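PDB 6N2B: tapirin, which binds cellulose, probably through this calcium-containing beta-helix domain, and is thought to help an extreme thermophile adhere to plant biomass. Local coordinates for residues D429-T434 and V466-G471; P446-V451 and R478-S483. All blocks are in the same frame, centred on the assembly; numbering follows the deposited sequence. Where two conformers were deposited one is given.

Contact 1: D429-T434 and V466-G471. With CA (calcium ion), chain C.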
loop_
_atom_site.group_PDB
_atom_site.type_symbol
_atom_site.label_atom_id
_atom_site.label_comp_id
_atom_site.label_asym_id
_atom_site.label_seq_id
_atom_site.Cartn_x
_atom_site.Cartn_y
_atom_site.Cartn_z
ATOM N N ASP A 429 -12.329 -2.938 29.166
ATOM C CA ASP A 429 -12.545 -2.533 30.560
ATOM C C ASP A 429 -13.854 -1.745 30.681
ATOM O O ASP A 429 -14.302 -1.151 29.699
ATOM C CB ASP A 429 -11.391 -1.683 31.146
ATOM C CG ASP A 429 -10.538 -0.925 30.078
ATOM O OD1 ASP A 429 -10.913 0.201 29.673
ATOM O OD2 ASP A 429 -9.445 -1.418 29.707
ATOM N N PRO A 430 -14.522 -1.742 31.850
ATOM C CA PRO A 430 -15.708 -0.879 31.999
ATOM C C PRO A 430 -15.368 0.580 32.220
ATOM O O PRO A 430 -16.259 1.423 32.057
ATOM C CB PRO A 430 -16.441 -1.465 33.223
ATOM C CG PRO A 430 -15.785 -2.774 33.504
ATOM C CD PRO A 430 -14.370 -2.626 33.021
ATOM N N VAL A 431 -14.122 0.901 32.582
ATOM C CA VAL A 431 -13.666 2.290 32.560
ATOM C C VAL A 431 -13.800 2.864 31.154
ATOM O O VAL A 431 -13.319 2.280 30.180
ATOM C CB VAL A 431 -12.208 2.378 33.035
ATOM C CG1 VAL A 431 -11.841 3.816 33.317
ATOM C CG2 VAL A 431 -11.994 1.505 34.262
ATOM N N GLY A 432 -14.426 4.032 31.037
ATOM C CA GLY A 432 -14.531 4.583 29.694
ATOM C C GLY A 432 -15.562 3.832 28.865
ATOM O O GLY A 432 -16.526 3.269 29.392
ATOM N N ALA A 433 -15.360 3.824 27.546
ATOM C CA ALA A 433 -16.283 3.109 26.664
ATOM C C ALA A 433 -16.281 1.620 26.995
ATOM O O ALA A 433 -15.224 0.983 27.024
ATOM C CB ALA A 433 -15.913 3.325 25.194
ATOM N N THR A 434 -17.474 1.058 27.237
ATOM C CA THR A 434 -17.544 -0.309 27.747
ATOM C C THR A 434 -17.254 -1.351 26.671
ATOM O O THR A 434 -17.035 -2.520 27.007
ATOM C CB THR A 434 -18.910 -0.565 28.428
ATOM O OG1 THR A 434 -19.964 -0.615 27.463
ATOM C CG2 THR A 434 -19.234 0.548 29.433
ATOM N N VAL A 466 -10.413 7.394 25.793
ATOM C CA VAL A 466 -9.145 8.100 25.978
ATOM C C VAL A 466 -9.196 8.997 27.217
ATOM O O VAL A 466 -8.305 8.950 28.071
ATOM C CB VAL A 466 -8.775 8.894 24.705
ATOM C CG1 VAL A 466 -7.677 9.889 24.988
ATOM C CG2 VAL A 466 -8.333 7.951 23.573
ATOM N N ASN A 467 -10.244 9.817 27.341
ATOM C CA ASN A 467 -10.356 10.724 28.485
ATOM C C ASN A 467 -10.378 9.982 29.809
ATOM O O ASN A 467 -9.875 10.485 30.819
ATOM C CB ASN A 467 -11.633 11.560 28.387
ATOM C CG ASN A 467 -11.456 12.782 27.551
ATOM O OD1 ASN A 467 -10.758 13.738 27.935
ATOM N ND2 ASN A 467 -12.121 12.782 26.388
ATOM N N SER A 468 -11.024 8.822 29.848
ATOM C CA SER A 468 -11.078 8.092 31.104
ATOM C C SER A 468 -9.679 7.683 31.561
ATOM O O SER A 468 -9.374 7.723 32.760
ATOM C CB SER A 468 -11.970 6.871 30.952
ATOM O OG SER A 468 -11.326 5.915 30.115
ATOM N N LYS A 469 -8.815 7.283 30.619
ATOM C CA LYS A 469 -7.505 6.778 31.006
ATOM C C LYS A 469 -6.518 7.902 31.267
ATOM O O LYS A 469 -5.653 7.770 32.146
ATOM C CB LYS A 469 -6.940 5.832 29.944
ATOM C CG LYS A 469 -7.788 4.559 29.706
ATOM C CD LYS A 469 -7.952 3.752 30.979
ATOM C CE LYS A 469 -8.454 2.357 30.728
ATOM N NZ LYS A 469 -7.547 1.477 29.935
ATOM N N LEU A 470 -6.653 9.023 30.547
ATOM C CA LEU A 470 -5.654 10.080 30.561
ATOM C C LEU A 470 -6.067 11.318 31.331
ATOM O O LEU A 470 -5.224 12.201 31.537
ATOM C CB LEU A 470 -5.319 10.491 29.129
ATOM C CG LEU A 470 -4.844 9.375 28.202
ATOM C CD1 LEU A 470 -4.265 9.999 26.941
ATOM C CD2 LEU A 470 -3.821 8.466 28.876
ATOM N N GLY A 471 -7.329 11.413 31.754
ATOM C CA GLY A 471 -7.865 12.635 32.317
ATOM C C GLY A 471 -7.937 13.785 31.341
ATOM O O GLY A 471 -8.222 14.911 31.753
HETATM CA CA CA C . -13.037 0.756 28.555
#
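At the calcium site of the domain, the loop Asp429-Thr434 wraps the ion and meets the last turn of helix 459-470 through Asp429 and Lys469, with Gly432 set against Ser468. The loop grips the metal four times. Asp429 chelates it with its backbone O and with OD1, the latter 2.5 Å from the calcium, while the carbonyl O atoms of Val431, at 2.2 Å from the ion, and of Ala433 complete the loop's share. Leu436 O and Glu465 OE1, the latter from the same helix as Lys469, supply the remaining protein ligands.

In one of the two conformers modelled for Asp429, its other carboxylate oxygen, OD2, faces Lys469 in a tip-to-tip salt bridge that is long and weak, with NZ 3.5 Å from OD2. The lysine chain bends at chi2 (-58°) and again at chi4, and Lys469 CE passes 3.4 Å from Asp429 OD1, the metal-bound oxygen. The main polar partner of NZ is Ser438 OG, which it hydrogen-bonds; Glu465 OE2 forms only a long, weak ion pair with it. An alanine in place of Lys469 would probably leave Asp429 OD2 without this weak cationic mate and Ser438 OG without its NZ partner.

Beside this pair, Ser468 OG hydrogen-bonds back to Glu465 O within the helix and lies 3.5 Å from Gly432 CA. Val431 CG1 rests 3.9 Å from the same OG. Carbonyl oxygens of a loop and of the following strand, joined by the carboxylates of Asp429 and of Glu465 from the helix, form a calcium site that links loop, strand and helix, consistent with a stabilising role.

Contact 2: P446-V451 and R478-S483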
loop_
_atom_site.group_PDB
_atom_site.type_symbol
_atom_site.label_atom_id
_atom_site.label_comp_id
_atom_site.label_asym_id
_atom_site.label_seq_id
_atom_site.Cartn_x
_atom_site.Cartn_y
_atom_site.Cartn_z
ATOM N N PRO A 446 5.056 12.600 22.872
ATOM C CA PRO A 446 3.743 12.706 23.507
ATOM C C PRO A 446 3.262 11.417 24.144
ATOM O O PRO A 446 3.843 10.358 23.905
ATOM C CB PRO A 446 2.818 13.065 22.335
ATOM C CG PRO A 446 3.717 13.430 21.199
ATOM C CD PRO A 446 4.946 12.640 21.406
ATOM N N TRP A 447 2.196 11.514 24.935
ATOM C CA TRP A 447 1.587 10.333 25.528
ATOM C C TRP A 447 1.154 9.360 24.440
ATOM O O TRP A 447 0.724 9.759 23.353
ATOM C CB TRP A 447 0.371 10.716 26.366
ATOM C CG TRP A 447 0.665 11.559 27.551
ATOM C CD1 TRP A 447 1.891 11.792 28.131
ATOM C CD2 TRP A 447 -0.289 12.289 28.321
ATOM N NE1 TRP A 447 1.746 12.630 29.217
ATOM C CE2 TRP A 447 0.421 12.950 29.354
ATOM C CE3 TRP A 447 -1.680 12.449 28.242
ATOM C CZ2 TRP A 447 -0.212 13.754 30.289
ATOM C CZ3 TRP A 447 -2.306 13.248 29.170
ATOM C CH2 TRP A 447 -1.573 13.893 30.183
ATOM N N GLU A 448 1.254 8.074 24.748
ATOM C CA GLU A 448 0.900 7.018 23.817
ATOM C C GLU A 448 -0.203 6.169 24.432
ATOM O O GLU A 448 -0.170 5.856 25.626
ATOM C CB GLU A 448 2.123 6.155 23.475
ATOM C CG GLU A 448 3.319 6.931 22.933
ATOM C CD GLU A 448 4.443 6.014 22.428
ATOM O OE1 GLU A 448 4.245 4.766 22.389
ATOM O OE2 GLU A 448 5.533 6.544 22.071
ATOM N N ILE A 449 -1.201 5.824 23.635
ATOM C CA ILE A 449 -2.265 4.946 24.096
ATOM C C ILE A 449 -2.622 4.047 22.936
ATOM O O ILE A 449 -2.657 4.491 21.787
ATOM C CB ILE A 449 -3.508 5.712 24.613
ATOM C CG1 ILE A 449 -4.652 4.739 24.928
ATOM C CG2 ILE A 449 -3.979 6.767 23.644
ATOM C CD1 ILE A 449 -5.690 5.297 25.914
ATOM N N VAL A 450 -2.826 2.769 23.225
ATOM C CA VAL A 450 -3.368 1.832 22.251
ATOM C C VAL A 450 -4.796 1.514 22.668
ATOM O O VAL A 450 -5.067 1.279 23.853
ATOM C CB VAL A 450 -2.521 0.556 22.143
ATOM C CG1 VAL A 450 -2.247 -0.015 23.523
ATOM C CG2 VAL A 450 -3.232 -0.445 21.270
ATOM N N VAL A 451 -5.711 1.544 21.704
ATOM C CA VAL A 451 -7.124 1.306 21.958
ATOM C C VAL A 451 -7.523 -0.005 21.283
ATOM O O VAL A 451 -7.351 -0.166 20.070
ATOM C CB VAL A 451 -7.968 2.494 21.478
ATOM C CG1 VAL A 451 -9.461 2.189 21.582
ATOM C CG2 VAL A 451 -7.596 3.733 22.311
ATOM N N ARG A 478 -0.296 10.158 20.660
ATOM C CA ARG A 478 0.013 9.097 19.714
ATOM C C ARG A 478 -0.999 7.980 19.907
ATOM O O ARG A 478 -1.140 7.445 21.016
ATOM C CB ARG A 478 1.434 8.581 19.926
ATOM C CG ARG A 478 2.505 9.627 19.717
ATOM C CD ARG A 478 2.861 9.682 18.252
ATOM N NE ARG A 478 3.494 10.942 17.881
ATOM C CZ ARG A 478 4.792 11.184 17.996
ATOM N NH1 ARG A 478 5.609 10.258 18.476
ATOM N NH2 ARG A 478 5.263 12.364 17.640
ATOM N N LEU A 479 -1.692 7.626 18.828
ATOM C CA LEU A 479 -2.817 6.706 18.866
ATOM C C LEU A 479 -2.493 5.437 18.086
ATOM O O LEU A 479 -2.109 5.500 16.914
ATOM C CB LEU A 479 -4.048 7.386 18.282
ATOM C CG LEU A 479 -5.387 7.345 18.987
ATOM C CD1 LEU A 479 -6.472 7.570 17.946
ATOM C CD2 LEU A 479 -5.571 6.031 19.707
ATOM N N TYR A 480 -2.646 4.293 18.734
ATOM C CA TYR A 480 -2.498 2.983 18.108
ATOM C C TYR A 480 -3.848 2.275 18.214
ATOM O O TYR A 480 -4.290 1.927 19.317
ATOM C CB TYR A 480 -1.377 2.189 18.777
ATOM C CG TYR A 480 -0.097 2.931 18.678
ATOM C CD1 TYR A 480 0.210 3.936 19.586
ATOM C CD2 TYR A 480 0.793 2.684 17.622
ATOM C CE1 TYR A 480 1.379 4.662 19.464
ATOM C CE2 TYR A 480 1.960 3.399 17.496
ATOM C CZ TYR A 480 2.249 4.387 18.414
ATOM O OH TYR A 480 3.414 5.105 18.290
ATOM N N LEU A 481 -4.527 2.115 17.082
ATOM C CA LEU A 481 -5.855 1.524 17.051
ATOM C C LEU A 481 -5.724 0.072 16.637
ATOM O O LEU A 481 -5.132 -0.220 15.591
ATOM C CB LEU A 481 -6.777 2.256 16.068
ATOM C CG LEU A 481 -6.852 3.786 16.078
ATOM C CD1 LEU A 481 -7.651 4.328 14.898
ATOM C CD2 LEU A 481 -7.451 4.270 17.376
ATOM N N ALA A 482 -6.293 -0.830 17.436
ATOM C CA ALA A 482 -6.317 -2.249 17.101
ATOM C C ALA A 482 -7.756 -2.743 17.168
ATOM O O ALA A 482 -8.385 -2.696 18.231
ATOM C CB ALA A 482 -5.394 -3.053 18.021
ATOM N N SER A 483 -8.282 -3.211 16.038
ATOM C CA SER A 483 -9.694 -3.551 15.967
ATOM C C SER A 483 -9.938 -4.831 15.171
ATOM O O SER A 483 -9.235 -5.143 14.209
ATOM C CB SER A 483 -10.505 -2.403 15.351
ATOM O OG SER A 483 -11.842 -2.824 15.126
HETATM O O HOH W 1 5.174 7.242 19.145
#
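Glu448-Val451 and Arg478-Ala482 pair as parallel strands, their axes 4.7 Å apart and 13° from parallel. Five backbone hydrogen bonds join them, beginning just before the first strand, where Arg478 N donates to Trp447 O at 2.9 Å. Arg478 O then accepts from Ile449 N, Ile449 O from Tyr480 N, Tyr480 O from Val451 N at 2.8 Å, and Val451 O from Ala482 N. Ile449 and Val451 thus use both N and O across the pair, whereas Glu448 and Val450 make backbone bonds with Asp441 and Val439 of strand 436-441. Leu479 and Leu481 bond Ala510 through their backbones, Leu479 also Glu508.

On the face of Glu448, Val450, Arg478 and Tyr480, one water links three polar ends: it donates to Glu448 OE2 at 3.0 Å and to Tyr480 OH, and accepts from Arg478 NH1 at 3.1 Å, lying in the guanidinium plane. Glu448 OE1 is satisfied by Gly535 N, and Tyr480 OH also bonds Lys532 O. Arg478 NE makes a long, weak ion pair with Glu508 OE1. Pro446 CD sits over the centre of one guanidinium face, 3.7 Å from Arg478 CZ. The Tyr480 ring meets Ile449 O with its edge, CD1 nearest.

On the other face Val451 CG2 meets Leu479 CD2 at 4.0 Å, and Leu462 of helix 459-470 packs on both residues. Ile538 of helix 536-546 packs against the Glu448 and Tyr480 face, while strands 436-441 and 510-513 flank the pair.

From the N terminus, the chain leaves the long run of parallel strands and helix 408-413, enters the calcium loop 429-434, and continues through strand 436-441 to 446-451. Helix 459-470 then returns to the loop, closing contact 1 across 31 intervening residues, before 478-483 closes contact 2 across 26. The segments alternate along the chain, so the two closures cross rather than nest. Their centres lie about 13 Å apart, and they touch directly: Leu470 CD1 packs 3.8 Å from Trp447 CE3, and Lys469 CB approaches Ile449 CD1. Together they tie the calcium loop and helix 459-470 to the paired strands 448-453 and 478-483, the latter of which runs beside 510-513.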